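Local coordinates for 3-carboxy-cis,cis-muconate cycloisomerase (Pseudomonas putida, PDB 1RE5), which is a largely helical cycloisomerase of the lyase (fumarase/aspartase) superfamily, assembled from four copies of its chain, at residues Leu122-Glu126 and Leu180-Arg184; Leu187-Gln191 and Leu217-Leu221. The contacts are given in a common frame with arbitrary orientation. Numbering follows the deposited sequence.

Contact 1. Residues Leu122-Glu126 and Leu180-Arg184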
loop_
_atom_site.group_PDB
_atom_site.type_symbol
_atom_site.label_atom_id
_atom_site.label_comp_id
_atom_site.label_asym_id
_atom_site.label_seq_id
_atom_site.Cartn_x
_atom_site.Cartn_y
_atom_site.Cartn_z
ATOM N N LEU D 122 14.472 -0.414 -19.649
ATOM C CA LEU D 122 13.336 -0.593 -20.541
ATOM C C LEU D 122 13.720 -1.567 -21.638
ATOM O O LEU D 122 12.938 -2.452 -22.003
ATOM C CB LEU D 122 12.940 0.739 -21.170
ATOM C CG LEU D 122 11.445 0.962 -21.393
ATOM C CD1 LEU D 122 11.277 2.112 -22.351
ATOM C CD2 LEU D 122 10.788 -0.281 -21.951
ATOM N N ASP D 123 14.935 -1.392 -22.157
ATOM C CA ASP D 123 15.464 -2.241 -23.219
ATOM C C ASP D 123 15.547 -3.712 -22.815
ATOM O O ASP D 123 15.227 -4.584 -23.621
ATOM C CB ASP D 123 16.842 -1.723 -23.677
ATOM C CG ASP D 123 16.738 -0.509 -24.622
ATOM O OD1 ASP D 123 17.776 0.155 -24.864
ATOM O OD2 ASP D 123 15.620 -0.225 -25.126
ATOM N N LEU D 124 15.966 -3.992 -21.582
ATOM C CA LEU D 124 16.041 -5.381 -21.119
ATOM C C LEU D 124 14.648 -5.987 -21.020
ATOM O O LEU D 124 14.384 -7.085 -21.521
ATOM C CB LEU D 124 16.684 -5.478 -19.739
ATOM C CG LEU D 124 18.189 -5.293 -19.602
ATOM C CD1 LEU D 124 18.627 -5.847 -18.246
ATOM C CD2 LEU D 124 18.901 -6.030 -20.723
ATOM N N ILE D 125 13.768 -5.245 -20.357
ATOM C CA ILE D 125 12.400 -5.649 -20.137
ATOM C C ILE D 125 11.676 -5.945 -21.429
ATOM O O ILE D 125 10.946 -6.930 -21.511
ATOM C CB ILE D 125 11.669 -4.568 -19.328
ATOM C CG1 ILE D 125 12.256 -4.554 -17.913
ATOM C CG2 ILE D 125 10.146 -4.811 -19.342
ATOM C CD1 ILE D 125 11.647 -3.536 -17.006
ATOM N N GLU D 126 11.877 -5.113 -22.445
ATOM C CA GLU D 126 11.213 -5.353 -23.724
ATOM C C GLU D 126 11.745 -6.635 -24.367
ATOM O O GLU D 126 10.979 -7.407 -24.944
ATOM C CB GLU D 126 11.403 -4.170 -24.678
ATOM C CG GLU D 126 10.708 -2.885 -24.230
ATOM C CD GLU D 126 10.594 -1.840 -25.356
ATOM O OE1 GLU D 126 11.631 -1.508 -25.988
ATOM O OE2 GLU D 126 9.465 -1.349 -25.605
ATOM N N LEU D 180 4.283 -0.399 -22.893
ATOM C CA LEU D 180 5.693 -0.012 -22.795
ATOM C C LEU D 180 6.099 0.818 -24.018
ATOM O O LEU D 180 6.897 1.746 -23.941
ATOM C CB LEU D 180 6.544 -1.281 -22.711
ATOM C CG LEU D 180 7.184 -1.643 -21.367
ATOM C CD1 LEU D 180 6.443 -0.995 -20.199
ATOM C CD2 LEU D 180 7.232 -3.140 -21.237
ATOM N N GLN D 181 5.516 0.473 -25.151
ATOM C CA GLN D 181 5.802 1.157 -26.396
ATOM C C GLN D 181 5.211 2.559 -26.361
ATOM O O GLN D 181 5.863 3.521 -26.764
ATOM C CB GLN D 181 5.201 0.355 -27.552
ATOM C CG GLN D 181 5.764 0.658 -28.917
ATOM C CD GLN D 181 5.180 -0.249 -29.987
ATOM O OE1 GLN D 181 3.962 -0.264 -30.218
ATOM N NE2 GLN D 181 6.043 -1.016 -30.644
ATOM N N GLU D 182 3.985 2.679 -25.865
ATOM C CA GLU D 182 3.322 3.972 -25.823
ATOM C C GLU D 182 3.929 4.960 -24.849
ATOM O O GLU D 182 3.834 6.169 -25.062
ATOM C CB GLU D 182 1.848 3.797 -25.491
ATOM C CG GLU D 182 1.126 2.835 -26.415
ATOM C CD GLU D 182 -0.326 2.637 -26.024
ATOM O OE1 GLU D 182 -0.624 2.754 -24.813
ATOM O OE2 GLU D 182 -1.160 2.350 -26.919
ATOM N N LEU D 183 4.552 4.466 -23.785
ATOM C CA LEU D 183 5.135 5.364 -22.801
ATOM C C LEU D 183 6.592 5.722 -23.104
ATOM O O LEU D 183 7.148 6.668 -22.534
ATOM C CB LEU D 183 5.025 4.752 -21.395
ATOM C CG LEU D 183 5.885 3.546 -20.998
ATOM C CD1 LEU D 183 7.336 3.942 -20.796
ATOM C CD2 LEU D 183 5.353 2.981 -19.705
ATOM N N ARG D 184 7.214 4.973 -24.002
ATOM C CA ARG D 184 8.609 5.222 -24.329
ATOM C C ARG D 184 8.926 6.691 -24.658
ATOM O O ARG D 184 9.814 7.294 -24.051
ATOM C CB ARG D 184 9.035 4.310 -25.481
ATOM C CG ARG D 184 10.499 4.380 -25.812
ATOM C CD ARG D 184 11.037 3.009 -26.204
ATOM N NE ARG D 184 12.497 3.011 -26.163
ATOM C CZ ARG D 184 13.250 1.955 -25.869
ATOM N NH1 ARG D 184 12.691 0.782 -25.590
ATOM N NH2 ARG D 184 14.572 2.080 -25.822
#

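Contact 2. Residues Leu187-Gln191 and Leu217-Leu221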
loop_
_atom_site.group_PDB
_atom_site.type_symbol
_atom_site.label_atom_id
_atom_site.label_comp_id
_atom_site.label_asym_id
_atom_site.label_seq_id
_atom_site.Cartn_x
_atom_site.Cartn_y
_atom_site.Cartn_z
ATOM N N LEU D 187 8.522 8.815 -21.426
ATOM C CA LEU D 187 9.501 8.574 -20.369
ATOM C C LEU D 187 10.923 9.037 -20.636
ATOM O O LEU D 187 11.553 9.637 -19.769
ATOM C CB LEU D 187 9.553 7.083 -20.037
ATOM C CG LEU D 187 10.618 6.678 -19.018
ATOM C CD1 LEU D 187 10.239 7.152 -17.610
ATOM C CD2 LEU D 187 10.757 5.173 -19.039
ATOM N N LEU D 188 11.430 8.737 -21.828
ATOM C CA LEU D 188 12.795 9.086 -22.193
ATOM C C LEU D 188 12.978 10.554 -22.554
ATOM O O LEU D 188 13.219 10.897 -23.717
ATOM C CB LEU D 188 13.262 8.192 -23.346
ATOM C CG LEU D 188 13.194 6.688 -23.047
ATOM C CD1 LEU D 188 13.763 5.874 -24.207
ATOM C CD2 LEU D 188 13.968 6.402 -21.775
ATOM N N VAL D 189 12.860 11.416 -21.549
ATOM C CA VAL D 189 13.028 12.847 -21.739
ATOM C C VAL D 189 14.173 13.347 -20.869
ATOM O O VAL D 189 14.546 12.710 -19.872
ATOM C CB VAL D 189 11.744 13.632 -21.375
ATOM C CG1 VAL D 189 10.659 13.359 -22.403
ATOM C CG2 VAL D 189 11.269 13.256 -19.961
ATOM N N LEU D 190 14.731 14.490 -21.260
ATOM C CA LEU D 190 15.838 15.091 -20.539
ATOM C C LEU D 190 15.329 15.917 -19.359
ATOM O O LEU D 190 14.214 16.443 -19.399
ATOM C CB LEU D 190 16.635 16.003 -21.476
ATOM C CG LEU D 190 17.698 16.868 -20.786
ATOM C CD1 LEU D 190 18.938 16.020 -20.511
ATOM C CD2 LEU D 190 18.028 18.073 -21.653
ATOM N N GLN D 191 16.143 16.010 -18.308
ATOM C CA GLN D 191 15.797 16.817 -17.142
ATOM C C GLN D 191 16.869 17.892 -17.055
ATOM O O GLN D 191 17.976 17.650 -16.548
ATOM C CB GLN D 191 15.826 16.012 -15.840
ATOM C CG GLN D 191 15.407 16.858 -14.641
ATOM C CD GLN D 191 13.908 17.109 -14.608
ATOM O OE1 GLN D 191 13.171 16.393 -13.921
ATOM N NE2 GLN D 191 13.445 18.109 -15.358
ATOM N N LEU D 217 22.526 12.982 -25.696
ATOM C CA LEU D 217 22.134 11.809 -24.927
ATOM C C LEU D 217 21.071 10.978 -25.628
ATOM O O LEU D 217 20.652 9.950 -25.122
ATOM C CB LEU D 217 21.618 12.256 -23.558
ATOM C CG LEU D 217 22.648 12.914 -22.639
ATOM C CD1 LEU D 217 21.941 13.584 -21.477
ATOM C CD2 LEU D 217 23.660 11.866 -22.152
ATOM N N LYS D 218 20.636 11.423 -26.796
ATOM C CA LYS D 218 19.613 10.697 -27.522
ATOM C C LYS D 218 18.324 10.629 -26.706
ATOM O O LYS D 218 17.661 9.588 -26.633
ATOM C CB LYS D 218 20.099 9.289 -27.852
ATOM C CG LYS D 218 21.182 9.246 -28.916
ATOM C CD LYS D 218 21.475 7.804 -29.327
ATOM C CE LYS D 218 22.521 7.712 -30.433
ATOM N NZ LYS D 218 22.777 6.275 -30.781
ATOM N N LEU D 219 17.986 11.752 -26.084
ATOM C CA LEU D 219 16.773 11.860 -25.297
ATOM C C LEU D 219 15.948 12.998 -25.866
ATOM O O LEU D 219 16.492 13.939 -26.441
ATOM C CB LEU D 219 17.090 12.189 -23.840
ATOM C CG LEU D 219 17.832 11.159 -23.004
ATOM C CD1 LEU D 219 18.043 11.727 -21.607
ATOM C CD2 LEU D 219 17.033 9.862 -22.955
ATOM N N THR D 220 14.637 12.923 -25.700
ATOM C CA THR D 220 13.779 13.983 -26.179
ATOM C C THR D 220 13.838 15.154 -25.192
ATOM O O THR D 220 14.171 14.982 -24.017
ATOM C CB THR D 220 12.333 13.499 -26.275
ATOM O OG1 THR D 220 12.286 12.356 -27.126
ATOM C CG2 THR D 220 11.426 14.588 -26.857
ATOM N N LEU D 221 13.531 16.344 -25.686
ATOM C CA LEU D 221 13.499 17.531 -24.867
ATOM C C LEU D 221 12.013 17.694 -24.503
ATOM O O LEU D 221 11.158 17.790 -25.388
ATOM C CB LEU D 221 13.993 18.726 -25.678
ATOM C CG LEU D 221 14.151 20.025 -24.894
ATOM C CD1 LEU D 221 15.243 19.843 -23.869
ATOM C CD2 LEU D 221 14.496 21.167 -25.826
#

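Contact 1. Residues Leu122-Glu126 and Leu180-Arg184
Arg184, with 92 Å² of its surface covered, spans the gap between two helices of the long bundle, 106-142 and 162-187. The segments run nearly antiparallel, at 160°, and their axes approach no closer than 11.9 Å, a wide separation that is bridged by side chains. Arg184 reaches over with a nearly extended chain (chi1 and chi3 both t, chi2 off its well at 143°) and brings its guanidinium between two carboxylates one helical turn apart. NH2 of Arg184 donates to OD2 of Asp123 at 2.6 Å with an N-H...O angle of 162°, while NH1 of Arg184 makes a weak second bond to the same Asp123 OD2 (3.1 Å, 131°). NH1 of Arg184 also forms a salt bridge with OE1 of Glu126 at 2.6 Å. Both acids lie at the edge of the guanidinium, near its plane; over one face sits Leu122, whose CD1 is 3.8 Å from Arg184 NH1.

Leu122 (66 Å²) and Leu180 (64 Å²) form the apolar part. Both point toward the opposing helix and meet through Leu122 CD2 and Leu180 CG at 3.9 Å; Ile125 CG2 joins at 3.9 Å from Leu180 CD2. Leu180 also packs on Val239 and Ile125 on Leu240, so helix 231-257 continues this apolar layer.

The interface is therefore amphipathic: leucines and isoleucine pack toward the bundle interior, whereas an Asp123-Arg184-Glu126 network lies along the partly exposed flank. One cation shared by two acids from the same helix implies electrostatic cross-linking of the pair on top of hydrophobic packing.

Contact 2. Residues Leu187-Gln191 and Leu217-Leu221
Two backbone hydrogen bonds tie these loops together. The amide N of Thr220 donates to Leu188 O (3.2 Å, angle at hydrogen 161°), and Leu190 N donates to Thr220 O (2.9 Å, 149°). Because Thr220 bonds to the residues before and after Val189, this is the pattern of a parallel bridge. The CA distances are 4.6 Å for Val189-Thr220 and 5.5 Å for Leu190-Leu221, with the chains running roughly the same way but splayed, which fits a single bridge. A CA-H...O contact from Val189 CA to Thr220 O (3.3 Å) supplements it.

Each segment reaches the bridge straight from the end of a helix. Leu188 centres an inverse gamma turn, closed by Val189 N to Leu187 O at 2.8 Å, that follows helix 162-187. Lys218, with positive phi (61°), terminates helix 206-217 in a Schellman motif, and Arg119 of helix 106-142 donates hydrogen bonds to the carbonyls of Leu217 and Lys218.

Leucines pack around the bonded backbones. Leu190 has the largest covered area, 81 Å²; its CD1 lies 4.0 Å from Leu217 CD1 and its CD2 4.0 Å from Leu221 CD1. Leu219 (64 Å²) points toward the other segment and places CD2 4.1 Å from Leu188 CB. Beyond them, Leu221 packs on Arg440 of a second subunit.

Since the polar bonds use main-chain atoms alone, they hold the backbones together without depending on particular side chains, and the packing around them is mainly aliphatic, from leucines, with Val189 CG1 also 4.2 Å from Thr220 CB.

Overall arrangement
The two contacts follow one another along the chain, their centres 14 Å apart, and helix 162-187 serves both: contact 1 uses its last turns, contact 2 the loop that leaves it. Contact 1 lies within the helical bundle, its centre about 11 Å from that of the chain, whereas the centre of contact 2 is about 23 Å from it. Both are partly buried and bury similar areas (329 and 338 Å²), but by different means. Between helices, whose backbone amides bond internally, the polar link falls to charged side chains; between loops, main-chain groups not used in a helix pair directly. Arg119 of helix 106-142 lies against both sites, so the helix carrying Asp123 and Glu126 also borders contact 2.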